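Glucoamylase (Thermoanaerobacterium thermosaccharolyticum, PDB 1LF6) hydrolyses terminal alpha-1,4-linked glucose residues one after another from the non-reducing ends of glucan chains, releasing beta-D-glucose. Local coordinates at residues Ser48-Thr53 against Lys129-Ile134. Sequence-based numbering, arbitrary orientation.
Sequences SKVWFT and KRNSLI
Lys49 and Asn131 meet at the loop end of a buried sheet-to-sheet contact in the N-terminal beta-sandwich, polar here and apolar where it continues between strands 51-55 and 132-141. Asn131 suits its place because a short amide can reach across to a main chain: OD1 accepts the backbone N-H of Lys49 at 2.7 Å, the donor lying nearly in line with the C=O (167°), although the N-H...O angle, 138°, shows the hydrogen bond to be bent. Its chi1 of -55° sets CG anti to the carbonyl carbon. Lys49 and Asn131 each centre an inverse gamma turn, and their segments run into strands of opposite sheets of the sandwich. An alanine in place of Asn131 would probably leave the Lys49 N-H without this acceptor. Ser48, small and hydroxylic, hydrogen-bonds Asp127 O through OG, with Arg130 O also near, 3.2 Å from Ser48 OG. Branched Val50 lays its CG2 methyl against Asn131 CA and CB, 3.6 Å from Asn131 CB. Further along, Phe52 and Leu133, apolar as the sandwich interior requires, cross at about a right angle, Leu133 CD1 approaching Phe52 CD1 obliquely at 3.6 Å, while Ile124 and Thr126 of strand 118-126 also touch the phenylalanine.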
loop_
_atom_site.group_PDB
_atom_site.type_symbol
_atom_site.label_atom_id
_atom_site.label_comp_id
_atom_site.label_asym_id
_atom_site.label_seq_id
_atom_site.Cartn_x
_atom_site.Cartn_y
_atom_site.Cartn_z
ATOM N N SER A 48 12.474 -10.664 -11.706
ATOM C CA SER A 48 12.316 -9.251 -12.047
ATOM C C SER A 48 12.005 -8.444 -10.791
ATOM O O SER A 48 10.848 -8.349 -10.376
ATOM C CB SER A 48 11.189 -9.081 -13.066
ATOM O OG SER A 48 11.052 -7.718 -13.449
ATOM N N LYS A 49 13.044 -7.864 -10.196
ATOM C CA LYS A 49 12.893 -7.085 -8.977
ATOM C C LYS A 49 12.625 -5.603 -9.223
ATOM O O LYS A 49 13.393 -4.740 -8.802
ATOM C CB LYS A 49 14.133 -7.257 -8.093
ATOM C CG LYS A 49 14.457 -8.710 -7.746
ATOM C CD LYS A 49 15.465 -8.780 -6.605
ATOM C CE LYS A 49 16.096 -10.158 -6.478
ATOM N NZ LYS A 49 15.136 -11.281 -6.573
ATOM N N VAL A 50 11.523 -5.323 -9.909
ATOM C CA VAL A 50 11.105 -3.960 -10.218
ATOM C C VAL A 50 9.600 -3.817 -9.992
ATOM O O VAL A 50 8.814 -4.640 -10.459
ATOM C CB VAL A 50 11.398 -3.598 -11.696
ATOM C CG1 VAL A 50 10.792 -2.238 -12.034
ATOM C CG2 VAL A 50 12.905 -3.581 -11.940
ATOM N N TRP A 51 9.208 -2.765 -9.279
ATOM C CA TRP A 51 7.802 -2.485 -9.004
ATOM C C TRP A 51 7.507 -1.086 -9.513
ATOM O O TRP A 51 8.369 -0.216 -9.449
ATOM C CB TRP A 51 7.518 -2.483 -7.501
ATOM C CG TRP A 51 7.606 -3.802 -6.806
ATOM C CD1 TRP A 51 6.565 -4.586 -6.404
ATOM C CD2 TRP A 51 8.796 -4.439 -6.335
ATOM N NE1 TRP A 51 7.032 -5.669 -5.700
ATOM C CE2 TRP A 51 8.399 -5.604 -5.643
ATOM C CE3 TRP A 51 10.164 -4.137 -6.430
ATOM C CZ2 TRP A 51 9.322 -6.468 -5.042
ATOM C CZ3 TRP A 51 11.078 -4.997 -5.835
ATOM C CH2 TRP A 51 10.652 -6.150 -5.149
ATOM N N PHE A 52 6.295 -0.859 -10.011
ATOM C CA PHE A 52 5.918 0.472 -10.483
ATOM C C PHE A 52 4.538 0.858 -9.964
ATOM O O PHE A 52 3.746 -0.002 -9.571
ATOM C CB PHE A 52 5.907 0.539 -12.018
ATOM C CG PHE A 52 4.850 -0.320 -12.661
ATOM C CD1 PHE A 52 5.109 -1.653 -12.970
ATOM C CD2 PHE A 52 3.589 0.200 -12.943
ATOM C CE1 PHE A 52 4.127 -2.457 -13.548
ATOM C CE2 PHE A 52 2.603 -0.596 -13.520
ATOM C CZ PHE A 52 2.873 -1.928 -13.822
ATOM N N THR A 53 4.266 2.160 -9.953
ATOM C CA THR A 53 2.976 2.684 -9.518
ATOM C C THR A 53 2.585 3.763 -10.515
ATOM O O THR A 53 3.450 4.364 -11.147
ATOM C CB THR A 53 3.041 3.313 -8.100
ATOM O OG1 THR A 53 3.952 4.424 -8.097
ATOM C CG2 THR A 53 3.505 2.289 -7.088
ATOM N N LYS A 129 11.681 -11.188 -17.407
ATOM C CA LYS A 129 13.013 -11.785 -17.319
ATOM C C LYS A 129 14.113 -10.929 -16.717
ATOM O O LYS A 129 15.102 -11.464 -16.212
ATOM C CB LYS A 129 13.475 -12.248 -18.701
ATOM C CG LYS A 129 12.874 -13.560 -19.161
ATOM C CD LYS A 129 13.527 -14.006 -20.456
ATOM C CE LYS A 129 13.212 -15.458 -20.761
ATOM N NZ LYS A 129 13.985 -15.939 -21.941
ATOM N N ARG A 130 13.964 -9.612 -16.767
ATOM C CA ARG A 130 14.997 -8.735 -16.234
ATOM C C ARG A 130 14.438 -7.468 -15.591
ATOM O O ARG A 130 13.256 -7.163 -15.723
ATOM C CB ARG A 130 15.976 -8.382 -17.352
ATOM C CG ARG A 130 15.300 -7.827 -18.598
ATOM C CD ARG A 130 16.271 -7.754 -19.770
ATOM N NE ARG A 130 16.646 -9.078 -20.267
ATOM C CZ ARG A 130 15.903 -9.811 -21.092
ATOM N NH1 ARG A 130 16.331 -11.004 -21.489
ATOM N NH2 ARG A 130 14.738 -9.352 -21.532
ATOM N N ASN A 131 15.305 -6.727 -14.907
ATOM C CA ASN A 131 14.905 -5.513 -14.203
ATOM C C ASN A 131 14.700 -4.273 -15.069
ATOM O O ASN A 131 15.521 -3.350 -15.061
ATOM C CB ASN A 131 15.922 -5.206 -13.098
ATOM C CG ASN A 131 16.114 -6.374 -12.149
ATOM O OD1 ASN A 131 15.147 -6.969 -11.686
ATOM N ND2 ASN A 131 17.363 -6.705 -11.851
ATOM N N SER A 132 13.594 -4.241 -15.806
ATOM C CA SER A 132 13.296 -3.090 -16.649
ATOM C C SER A 132 11.804 -2.786 -16.707
ATOM O O SER A 132 10.968 -3.691 -16.757
ATOM C CB SER A 132 13.826 -3.312 -18.070
ATOM O OG SER A 132 13.000 -4.212 -18.783
ATOM N N LEU A 133 11.483 -1.497 -16.689
ATOM C CA LEU A 133 10.103 -1.035 -16.761
ATOM C C LEU A 133 9.870 -0.595 -18.199
ATOM O O LEU A 133 10.698 0.108 -18.781
ATOM C CB LEU A 133 9.874 0.150 -15.820
ATOM C CG LEU A 133 8.472 0.763 -15.874
ATOM C CD1 LEU A 133 7.446 -0.258 -15.397
ATOM C CD2 LEU A 133 8.428 2.015 -15.002
ATOM N N ILE A 134 8.738 -1.004 -18.762
ATOM C CA ILE A 134 8.424 -0.676 -20.144
ATOM C C ILE A 134 7.182 0.187 -20.283
ATOM O O ILE A 134 6.192 -0.020 -19.589
ATOM C CB ILE A 134 8.203 -1.967 -20.958
ATOM C CG1 ILE A 134 9.432 -2.866 -20.839
ATOM C CG2 ILE A 134 7.914 -1.623 -22.408
ATOM C CD1 ILE A 134 9.195 -4.301 -21.260
#